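PDB 7BVJ: oxidoreductase, NAD-binding from Acidithiobacillus ferrooxidans, which catalyses the NAD(+)-dependent oxidation of the glucosamine 3-position of UDP-N-acetylglucosamine to a ketone, a step in making the diamino sugar of lipid A. Local coordinates for residues M81-K91 against M106-G117; S26-E34 against L46-L57. All coordinates share one frame; numbering follows the deposited sequence.

Interaction 1: residues M81-K91 against M106-G117; sequences MQAGVHCLIEK and MAQERHLVLAIG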
loop_
_atom_site.group_PDB
_atom_site.type_symbol
_atom_site.label_atom_id
_atom_site.label_comp_id
_atom_site.label_asym_id
_atom_site.label_seq_id
_atom_site.Cartn_x
_atom_site.Cartn_y
_atom_site.Cartn_z
ATOM N N MET A 81 -11.808 1.328 16.935
ATOM C CA MET A 81 -12.764 2.386 16.637
ATOM C C MET A 81 -13.877 2.468 17.665
ATOM O O MET A 81 -14.459 3.545 17.843
ATOM C CB MET A 81 -13.371 2.197 15.249
ATOM C CG MET A 81 -12.434 2.564 14.123
ATOM S SD MET A 81 -13.079 2.048 12.523
ATOM C CE MET A 81 -11.748 2.580 11.481
ATOM N N GLN A 82 -14.221 1.352 18.316
ATOM C CA GLN A 82 -15.216 1.420 19.383
ATOM C C GLN A 82 -14.728 2.298 20.526
ATOM O O GLN A 82 -15.537 2.895 21.242
ATOM C CB GLN A 82 -15.543 0.020 19.903
ATOM C CG GLN A 82 -16.713 0.008 20.862
ATOM C CD GLN A 82 -17.917 0.736 20.293
ATOM O OE1 GLN A 82 -18.376 0.421 19.194
ATOM N NE2 GLN A 82 -18.433 1.717 21.033
ATOM N N ALA A 83 -13.412 2.381 20.701
ATOM C CA ALA A 83 -12.757 3.243 21.671
ATOM C C ALA A 83 -12.495 4.655 21.141
ATOM O O ALA A 83 -11.703 5.391 21.744
ATOM C CB ALA A 83 -11.435 2.611 22.108
ATOM N N GLY A 84 -13.127 5.044 20.036
ATOM C CA GLY A 84 -12.935 6.386 19.496
ATOM C C GLY A 84 -11.508 6.691 19.104
ATOM O O GLY A 84 -11.084 7.849 19.195
ATOM N N VAL A 85 -10.748 5.682 18.673
ATOM C CA VAL A 85 -9.336 5.829 18.332
ATOM C C VAL A 85 -9.192 5.772 16.806
ATOM O O VAL A 85 -9.699 4.845 16.158
ATOM C CB VAL A 85 -8.487 4.747 19.034
ATOM C CG1 VAL A 85 -7.050 4.705 18.484
ATOM C CG2 VAL A 85 -8.469 4.966 20.574
ATOM N N HIS A 86 -8.516 6.768 16.233
ATOM C CA HIS A 86 -8.250 6.773 14.794
ATOM C C HIS A 86 -7.279 5.647 14.417
ATOM O O HIS A 86 -6.438 5.225 15.222
ATOM C CB HIS A 86 -7.663 8.113 14.354
ATOM C CG HIS A 86 -8.388 9.322 14.876
ATOM N ND1 HIS A 86 -9.495 9.862 14.257
ATOM C CD2 HIS A 86 -8.123 10.129 15.929
ATOM C CE1 HIS A 86 -9.903 10.926 14.927
ATOM N NE2 HIS A 86 -9.079 11.116 15.939
ATOM N N CYS A 87 -7.374 5.174 13.166
ATOM C CA CYS A 87 -6.670 3.963 12.738
ATOM C C CYS A 87 -5.965 4.139 11.401
ATOM O O CYS A 87 -6.579 4.564 10.414
ATOM C CB CYS A 87 -7.649 2.781 12.615
ATOM S SG CYS A 87 -8.330 2.259 14.152
ATOM N N LEU A 88 -4.684 3.792 11.374
ATOM C CA LEU A 88 -3.953 3.511 10.139
ATOM C C LEU A 88 -3.757 1.987 10.063
ATOM O O LEU A 88 -3.027 1.404 10.873
ATOM C CB LEU A 88 -2.621 4.274 10.112
ATOM C CG LEU A 88 -1.521 3.847 9.133
ATOM C CD1 LEU A 88 -2.027 3.895 7.693
ATOM C CD2 LEU A 88 -0.268 4.686 9.295
ATOM N N ILE A 89 -4.423 1.336 9.107
ATOM C CA ILE A 89 -4.378 -0.118 8.961
ATOM C C ILE A 89 -3.386 -0.465 7.861
ATOM O O ILE A 89 -3.467 0.075 6.748
ATOM C CB ILE A 89 -5.767 -0.690 8.635
ATOM C CG1 ILE A 89 -6.763 -0.346 9.742
ATOM C CG2 ILE A 89 -5.688 -2.214 8.411
ATOM C CD1 ILE A 89 -8.172 -0.793 9.451
ATOM N N GLU A 90 -2.449 -1.360 8.158
ATOM C CA GLU A 90 -1.538 -1.800 7.107
ATOM C C GLU A 90 -2.331 -2.444 5.970
ATOM O O GLU A 90 -3.412 -3.001 6.173
ATOM C CB GLU A 90 -0.494 -2.763 7.683
ATOM C CG GLU A 90 0.563 -3.284 6.704
ATOM C CD GLU A 90 1.358 -2.174 5.993
ATOM O OE1 GLU A 90 1.715 -1.156 6.636
ATOM O OE2 GLU A 90 1.641 -2.344 4.782
ATOM N N LYS A 91 -1.827 -2.296 4.747
ATOM C CA LYS A 91 -2.458 -2.972 3.624
ATOM C C LYS A 91 -2.176 -4.474 3.695
ATOM O O LYS A 91 -1.122 -4.897 4.173
ATOM C CB LYS A 91 -1.957 -2.406 2.295
ATOM C CG LYS A 91 -0.482 -2.661 2.033
ATOM C CD LYS A 91 -0.250 -3.926 1.199
ATOM C CE LYS A 91 1.243 -4.237 1.126
ATOM N NZ LYS A 91 1.556 -5.691 1.177
ATOM N N MET A 106 -18.498 2.355 10.490
ATOM C CA MET A 106 -18.218 2.665 11.891
ATOM C C MET A 106 -17.319 3.894 12.015
ATOM O O MET A 106 -17.481 4.706 12.939
ATOM C CB MET A 106 -17.584 1.455 12.570
ATOM C CG MET A 106 -17.496 1.560 14.093
ATOM S SD MET A 106 -16.317 0.387 14.824
ATOM C CE MET A 106 -16.455 -0.953 13.663
ATOM N N ALA A 107 -16.388 4.066 11.065
ATOM C CA ALA A 107 -15.503 5.225 11.080
ATOM C C ALA A 107 -16.290 6.499 10.851
ATOM O O ALA A 107 -16.110 7.495 11.562
ATOM C CB ALA A 107 -14.407 5.074 10.017
ATOM N N GLN A 108 -17.180 6.479 9.859
ATOM C CA GLN A 108 -17.995 7.660 9.594
ATOM C C GLN A 108 -18.883 7.990 10.791
ATOM O O GLN A 108 -18.975 9.154 11.199
ATOM C CB GLN A 108 -18.824 7.443 8.333
ATOM C CG GLN A 108 -18.986 8.678 7.489
ATOM C CD GLN A 108 -20.287 8.665 6.733
ATOM O OE1 GLN A 108 -20.807 7.598 6.397
ATOM N NE2 GLN A 108 -20.838 9.850 6.476
ATOM N N GLU A 109 -19.520 6.974 11.386
ATOM C CA GLU A 109 -20.344 7.220 12.571
ATOM C C GLU A 109 -19.521 7.824 13.698
ATOM O O GLU A 109 -20.006 8.690 14.433
ATOM C CB GLU A 109 -21.024 5.933 13.050
ATOM C CG GLU A 109 -22.251 6.185 13.968
ATOM C CD GLU A 109 -21.937 6.136 15.473
ATOM O OE1 GLU A 109 -21.405 5.107 15.961
ATOM O OE2 GLU A 109 -22.243 7.127 16.179
ATOM N N ARG A 110 -18.271 7.396 13.845
ATOM C CA ARG A 110 -17.452 7.881 14.948
ATOM C C ARG A 110 -16.689 9.153 14.612
ATOM O O ARG A 110 -16.030 9.708 15.498
ATOM C CB ARG A 110 -16.464 6.796 15.391
ATOM C CG ARG A 110 -17.094 5.556 15.997
ATOM C CD ARG A 110 -17.976 5.928 17.172
ATOM N NE ARG A 110 -17.227 6.511 18.284
ATOM C CZ ARG A 110 -16.991 5.871 19.425
ATOM N NH1 ARG A 110 -16.308 6.472 20.404
ATOM N NH2 ARG A 110 -17.438 4.621 19.580
ATOM N N HIS A 111 -16.781 9.635 13.369
ATOM C CA HIS A 111 -15.995 10.769 12.894
ATOM C C HIS A 111 -14.506 10.536 13.157
ATOM O O HIS A 111 -13.802 11.384 13.707
ATOM C CB HIS A 111 -16.477 12.083 13.521
ATOM C CG HIS A 111 -17.912 12.406 13.225
ATOM N ND1 HIS A 111 -18.864 12.547 14.213
ATOM C CD2 HIS A 111 -18.556 12.616 12.050
ATOM C CE1 HIS A 111 -20.032 12.830 13.661
ATOM N NE2 HIS A 111 -19.873 12.875 12.349
ATOM N N LEU A 112 -14.026 9.365 12.739
ATOM C CA LEU A 112 -12.640 8.952 12.894
ATOM C C LEU A 112 -11.941 8.949 11.541
ATOM O O LEU A 112 -12.568 8.729 10.501
ATOM C CB LEU A 112 -12.551 7.552 13.518
ATOM C CG LEU A 112 -13.065 7.402 14.956
ATOM C CD1 LEU A 112 -12.950 5.938 15.440
ATOM C CD2 LEU A 112 -12.332 8.376 15.877
ATOM N N VAL A 113 -10.631 9.200 11.560
ATOM C CA VAL A 113 -9.825 9.068 10.348
ATOM C C VAL A 113 -9.474 7.601 10.170
ATOM O O VAL A 113 -8.988 6.940 11.098
ATOM C CB VAL A 113 -8.555 9.935 10.422
ATOM C CG1 VAL A 113 -7.587 9.549 9.317
ATOM C CG2 VAL A 113 -8.912 11.415 10.314
ATOM N N LEU A 114 -9.731 7.086 8.980
ATOM C CA LEU A 114 -9.442 5.710 8.621
ATOM C C LEU A 114 -8.488 5.759 7.438
ATOM O O LEU A 114 -8.852 6.245 6.362
ATOM C CB LEU A 114 -10.737 4.970 8.292
ATOM C CG LEU A 114 -10.755 3.576 7.683
ATOM C CD1 LEU A 114 -9.920 2.589 8.506
ATOM C CD2 LEU A 114 -12.201 3.129 7.598
ATOM N N ALA A 115 -7.260 5.300 7.650
ATOM C CA ALA A 115 -6.246 5.270 6.613
ATOM C C ALA A 115 -5.758 3.839 6.435
ATOM O O ALA A 115 -5.669 3.073 7.403
ATOM C CB ALA A 115 -5.081 6.209 6.938
ATOM N N ILE A 116 -5.475 3.476 5.188
ATOM C CA ILE A 116 -4.914 2.178 4.846
ATOM C C ILE A 116 -3.470 2.402 4.417
ATOM O O ILE A 116 -3.172 3.363 3.699
ATOM C CB ILE A 116 -5.724 1.477 3.733
ATOM C CG1 ILE A 116 -7.224 1.557 4.016
ATOM C CG2 ILE A 116 -5.321 0.010 3.613
ATOM C CD1 ILE A 116 -7.631 1.044 5.399
ATOM N N GLY A 117 -2.577 1.518 4.856
ATOM C CA GLY A 117 -1.163 1.632 4.547
ATOM C C GLY A 117 -0.757 1.252 3.132
ATOM O O GLY A 117 -0.070 0.249 2.925
#
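M106 lays its sulfur against M81, SD to CB 3.5 Å, where the ends of helices 73-82 and 97-110 meet. Next to it, A107 CB backs CE of M81, whose chain runs extended beyond CG to press that methyl tightly on CD1 of L114. R110 reaches across to the end of helix 73-82, one guanidinium face over M81 O, while NH2 gives a weak bond to Q82 O. L112 CD1 meets M81 CG, and its CD2 sits over one face of the H86 imidazole, 3.9 Å from the ring centroid. At V113 the backbone N-H points almost straight (172°) into the ring edge, 3.0 Å from H86 ND1. With an alanine replacing this histidine, V113 N-H would probably lose its acceptor and L112 CD2 the ring it covers. From V113 O onward the strands zip together: C87 N bonds to V113 O, C87 O takes A115 N at 2.9 Å, and I89 N returns to A115 O. L114 CD1 also reaches I89 CD1, on the face opposite A115 and L88. G117 N comes doubtfully close to I89 O; the firm rungs pair the strands in parallel, a right-handed beta-alpha-beta crossover at the edge of the Rossmann fold.

Interaction 2: residues S26-E34 against L46-L57; sequences SQLAGVFDE and LRCRAFPSVDAL. With NAD (nicotinamide-adenine-dinucleotide), chain E.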
loop_
_atom_site.group_PDB
_atom_site.type_symbol
_atom_site.label_atom_id
_atom_site.label_comp_id
_atom_site.label_asym_id
_atom_site.label_seq_id
_atom_site.Cartn_x
_atom_site.Cartn_y
_atom_site.Cartn_z
ATOM N N SER A 26 5.834 11.840 17.357
ATOM C CA SER A 26 4.636 12.017 18.178
ATOM C C SER A 26 4.956 11.514 19.575
ATOM O O SER A 26 6.114 11.226 19.892
ATOM C CB SER A 26 3.423 11.289 17.575
ATOM O OG SER A 26 3.566 9.860 17.631
ATOM N N GLN A 27 3.920 11.396 20.406
ATOM C CA GLN A 27 4.062 10.940 21.791
ATOM C C GLN A 27 3.620 9.477 21.837
ATOM O O GLN A 27 2.451 9.158 22.080
ATOM C CB GLN A 27 3.255 11.820 22.738
ATOM C CG GLN A 27 3.850 13.217 22.938
ATOM C CD GLN A 27 3.593 14.142 21.753
ATOM O OE1 GLN A 27 2.446 14.409 21.402
ATOM N NE2 GLN A 27 4.663 14.632 21.133
ATOM N N LEU A 28 4.563 8.585 21.565
ATOM C CA LEU A 28 4.275 7.151 21.536
ATOM C C LEU A 28 4.033 6.658 22.957
ATOM O O LEU A 28 4.969 6.580 23.753
ATOM C CB LEU A 28 5.429 6.393 20.892
ATOM C CG LEU A 28 5.323 4.857 20.778
ATOM C CD1 LEU A 28 4.262 4.405 19.786
ATOM C CD2 LEU A 28 6.672 4.230 20.417
ATOM N N ALA A 29 2.777 6.349 23.285
ATOM C CA ALA A 29 2.495 5.717 24.567
ATOM C C ALA A 29 3.104 4.321 24.634
ATOM O O ALA A 29 3.693 3.944 25.652
ATOM C CB ALA A 29 0.986 5.647 24.803
ATOM N N GLY A 30 2.981 3.540 23.565
ATOM C CA GLY A 30 3.548 2.204 23.581
ATOM C C GLY A 30 2.894 1.297 22.548
ATOM O O GLY A 30 2.297 1.757 21.575
ATOM N N VAL A 31 3.025 -0.006 22.800
ATOM C CA VAL A 31 2.743 -1.039 21.821
ATOM C C VAL A 31 2.021 -2.201 22.498
ATOM O O VAL A 31 2.095 -2.391 23.717
ATOM C CB VAL A 31 4.053 -1.518 21.150
ATOM C CG1 VAL A 31 4.668 -0.397 20.282
ATOM C CG2 VAL A 31 5.046 -1.949 22.212
ATOM N N PHE A 32 1.278 -2.956 21.693
ATOM C CA PHE A 32 0.666 -4.200 22.128
ATOM C C PHE A 32 0.874 -5.247 21.049
ATOM O O PHE A 32 0.716 -4.965 19.859
ATOM C CB PHE A 32 -0.844 -4.077 22.408
ATOM C CG PHE A 32 -1.504 -5.415 22.692
ATOM C CD1 PHE A 32 -1.404 -5.995 23.954
ATOM C CD2 PHE A 32 -2.164 -6.115 21.684
ATOM C CE1 PHE A 32 -1.971 -7.240 24.220
ATOM C CE2 PHE A 32 -2.736 -7.371 21.938
ATOM C CZ PHE A 32 -2.645 -7.924 23.218
ATOM N N ASP A 33 1.206 -6.459 21.475
ATOM C CA ASP A 33 1.339 -7.607 20.594
ATOM C C ASP A 33 0.831 -8.828 21.353
ATOM O O ASP A 33 0.887 -8.873 22.589
ATOM C CB ASP A 33 2.798 -7.782 20.129
ATOM C CG ASP A 33 2.924 -8.692 18.913
ATOM O OD1 ASP A 33 2.707 -9.916 19.061
ATOM O OD2 ASP A 33 3.234 -8.182 17.811
ATOM N N GLU A 34 0.282 -9.797 20.618
ATOM C CA GLU A 34 -0.197 -11.007 21.283
ATOM C C GLU A 34 0.961 -11.787 21.890
ATOM O O GLU A 34 0.777 -12.507 22.871
ATOM C CB GLU A 34 -1.010 -11.880 20.316
ATOM C CG GLU A 34 -0.190 -12.567 19.238
ATOM C CD GLU A 34 -0.833 -13.837 18.678
ATOM O OE1 GLU A 34 -2.079 -13.896 18.526
ATOM O OE2 GLU A 34 -0.070 -14.786 18.384
ATOM N N LEU A 46 12.363 1.195 22.218
ATOM C CA LEU A 46 11.861 2.536 21.955
ATOM C C LEU A 46 11.572 3.330 23.216
ATOM O O LEU A 46 11.197 4.502 23.115
ATOM C CB LEU A 46 10.599 2.468 21.093
ATOM C CG LEU A 46 10.808 1.793 19.739
ATOM C CD1 LEU A 46 9.535 1.800 18.942
ATOM C CD2 LEU A 46 11.897 2.520 18.992
ATOM N N ARG A 47 11.736 2.724 24.392
ATOM C CA ARG A 47 11.507 3.394 25.675
ATOM C C ARG A 47 10.061 3.855 25.812
ATOM O O ARG A 47 9.776 4.923 26.354
ATOM C CB ARG A 47 12.476 4.563 25.878
ATOM C CG ARG A 47 13.947 4.162 25.803
ATOM C CD ARG A 47 14.840 5.340 25.426
ATOM N NE ARG A 47 15.228 6.152 26.583
ATOM C CZ ARG A 47 14.838 7.410 26.790
ATOM N NH1 ARG A 47 14.038 8.013 25.922
ATOM N NH2 ARG A 47 15.247 8.063 27.871
ATOM N N CYS A 48 9.146 3.053 25.312
ATOM C CA CYS A 48 7.719 3.218 25.534
ATOM C C CYS A 48 7.224 2.069 26.401
ATOM O O CYS A 48 8.003 1.217 26.823
ATOM C CB CYS A 48 6.987 3.273 24.194
ATOM S SG CYS A 48 7.134 1.748 23.246
ATOM N N ARG A 49 5.916 2.042 26.645
ATOM C CA ARG A 49 5.298 0.964 27.407
ATOM C C ARG A 49 5.069 -0.262 26.529
ATOM O O ARG A 49 4.884 -0.156 25.318
ATOM C CB ARG A 49 3.951 1.411 27.981
ATOM C CG ARG A 49 3.940 1.667 29.484
ATOM C CD ARG A 49 2.558 2.110 29.974
ATOM N NE ARG A 49 1.764 0.996 30.490
ATOM C CZ ARG A 49 0.561 1.126 31.046
ATOM N NH1 ARG A 49 0.002 2.324 31.139
ATOM N NH2 ARG A 49 -0.092 0.058 31.486
ATOM N N ALA A 50 5.080 -1.433 27.153
ATOM C CA ALA A 50 4.488 -2.633 26.582
ATOM C C ALA A 50 3.180 -2.869 27.323
ATOM O O ALA A 50 3.193 -3.127 28.531
ATOM C CB ALA A 50 5.419 -3.840 26.711
ATOM N N PHE A 51 2.035 -2.767 26.596
ATOM C CA PHE A 51 0.782 -2.824 27.331
ATOM C C PHE A 51 0.330 -4.269 27.552
ATOM O O PHE A 51 0.596 -5.153 26.725
ATOM C CB PHE A 51 -0.307 -2.061 26.588
ATOM C CG PHE A 51 -0.192 -0.554 26.703
ATOM C CD1 PHE A 51 -0.926 0.140 27.649
ATOM C CD2 PHE A 51 0.639 0.161 25.847
ATOM C CE1 PHE A 51 -0.828 1.543 27.754
ATOM C CE2 PHE A 51 0.733 1.555 25.927
ATOM C CZ PHE A 51 0.001 2.244 26.888
ATOM N N PRO A 52 -0.361 -4.528 28.665
ATOM C CA PRO A 52 -0.826 -5.891 28.942
ATOM C C PRO A 52 -2.065 -6.294 28.164
ATOM O O PRO A 52 -2.441 -7.468 28.223
ATOM C CB PRO A 52 -1.126 -5.849 30.440
ATOM C CG PRO A 52 -1.558 -4.432 30.665
ATOM C CD PRO A 52 -0.681 -3.602 29.770
ATOM N N SER A 53 -2.719 -5.377 27.456
ATOM C CA SER A 53 -3.886 -5.726 26.650
ATOM C C SER A 53 -4.088 -4.640 25.603
ATOM O O SER A 53 -3.580 -3.524 25.741
ATOM C CB SER A 53 -5.151 -5.880 27.502
ATOM O OG SER A 53 -5.576 -4.616 27.989
ATOM N N VAL A 54 -4.836 -4.985 24.547
ATOM C CA VAL A 54 -5.166 -3.989 23.529
ATOM C C VAL A 54 -5.982 -2.858 24.142
ATOM O O VAL A 54 -5.809 -1.682 23.785
ATOM C CB VAL A 54 -5.891 -4.639 22.333
ATOM C CG1 VAL A 54 -7.228 -5.199 22.741
ATOM C CG2 VAL A 54 -6.089 -3.622 21.222
ATOM N N ASP A 55 -6.860 -3.185 25.102
ATOM C CA ASP A 55 -7.768 -2.175 25.641
ATOM C C ASP A 55 -7.013 -1.111 26.429
ATOM O O ASP A 55 -7.365 0.071 26.376
ATOM C CB ASP A 55 -8.848 -2.834 26.502
ATOM C CG ASP A 55 -9.685 -3.830 25.719
ATOM O OD1 ASP A 55 -10.033 -4.883 26.294
ATOM O OD2 ASP A 55 -9.980 -3.571 24.523
ATOM N N ALA A 56 -5.954 -1.509 27.138
ATOM C CA ALA A 56 -5.194 -0.551 27.934
ATOM C C ALA A 56 -4.332 0.337 27.053
ATOM O O ALA A 56 -4.107 1.513 27.376
ATOM C CB ALA A 56 -4.335 -1.280 28.967
ATOM N N LEU A 57 -3.815 -0.211 25.949
ATOM C CA LEU A 57 -3.248 0.637 24.908
ATOM C C LEU A 57 -4.269 1.674 24.452
ATOM O O LEU A 57 -4.005 2.875 24.477
ATOM C CB LEU A 57 -2.773 -0.212 23.724
ATOM C CG LEU A 57 -2.058 0.552 22.594
ATOM C CD1 LEU A 57 -1.011 -0.340 21.917
ATOM C CD2 LEU A 57 -3.036 1.060 21.575
HETATM P PA NAD E . 4.585 -10.481 11.296
HETATM O O1A NAD E . 3.766 -11.663 11.677
HETATM O O2A NAD E . 6.075 -10.269 11.373
HETATM O O5B NAD E . 4.028 -9.358 12.516
HETATM C C5B NAD E . 2.787 -9.832 12.980
HETATM C C4B NAD E . 2.599 -9.400 14.438
HETATM O O4B NAD E . 1.230 -9.388 14.764
HETATM C C3B NAD E . 3.267 -10.487 15.295
HETATM O O3B NAD E . 4.084 -9.769 16.146
HETATM C C2B NAD E . 2.086 -11.139 16.033
HETATM O O2B NAD E . 2.433 -11.504 17.366
HETATM C C1B NAD E . 1.124 -9.953 16.074
HETATM N N9A NAD E . -0.280 -10.321 16.202
HETATM C C8A NAD E . -1.002 -11.345 15.627
HETATM N N7A NAD E . -2.290 -11.329 15.962
HETATM C C5A NAD E . -2.425 -10.240 16.794
HETATM C C6A NAD E . -3.541 -9.693 17.479
HETATM N N6A NAD E . -4.780 -10.287 17.363
HETATM N N1A NAD E . -3.380 -8.584 18.258
HETATM C C2A NAD E . -2.110 -8.058 18.330
HETATM N N3A NAD E . -0.968 -8.464 17.733
HETATM C C4A NAD E . -1.172 -9.583 16.966
HETATM O O3 NAD E . 4.289 -9.875 9.823
HETATM P PN NAD E . 4.698 -8.366 9.469
HETATM O O1N NAD E . 4.814 -7.287 10.515
HETATM O O2N NAD E . 5.527 -8.614 8.255
HETATM O O5D NAD E . 3.266 -7.728 8.594
#
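L28 opens the contact by setting CD2 on C48, 3.8 Å from SG, with CD1 of L46, the last residue of helix 36-46, beside it; C48 sits in the loop before strand 49-50. This is a beta-alpha-beta unit of the Rossmann fold, and strand 49-50 forms the outer edge of its parallel sheet. The ladder starts at A29, whose carbonyl O accepts R49 N, while its CB approaches the far end of the F51 ring at CZ. G30 is where the strands come closest: R49 O lies 3.2 Å from its CA and F51 CE2 is near, so a side chain would collide with both; the backbone angles call for glycine as well. V31 uses both its backbone polar groups, N to R49 O and O to F51 N, the latter nearly straight at 178°. F51 is sandwiched, with L57 CA over one ring face and the R49 guanidinium group at the other, while its edge turns to the backbone of A29-V31. L57 CD1 tucks under the strand, 3.5 Å from F32 N.

The F32 ring swings across to the start of helix 54-59 because chi1, 173°, sets CG opposite the backbone N. V54 N stands 3.5 Å above the centre of one ring face, F51 O lies at the edge, and V54 CB meets CD2. S53 caps that helix, its OG accepting A56 N. The ring also borders the adenine of NAD, which E34 flanks with its side chain. D33, just past the strand, turns away from segment 46-57 and grips the adenosine ribose: OD1 accepts from O2B and OD2 from O3B, at modelled lengths of 2.3 and 2.5 Å that are doubtfully short.

Overall arrangement
Interactions 1 and 2 sit at the two ends of one six-stranded parallel sheet: strand 114-117 is its outermost strand on one side, strand 49-50 on the other. Each joins consecutive strands of a beta-alpha-beta unit; their centres lie about 18 Å apart and the two contacts do not touch. Both are only partly buried, but 81-91 with 106-117 buries more surface and is closer to the centre of the chain. Its chemistry is a longer backbone ladder with methionine and aliphatic packing and a histidine bond at the strand entrance. The pairing of 26-34 with 46-57 is shorter, has a glycine where the strands close up and two phenylalanine rings packed against backbone, and runs directly into the adenosine site, whereas E90 of interaction 1 only comes near the cofactor.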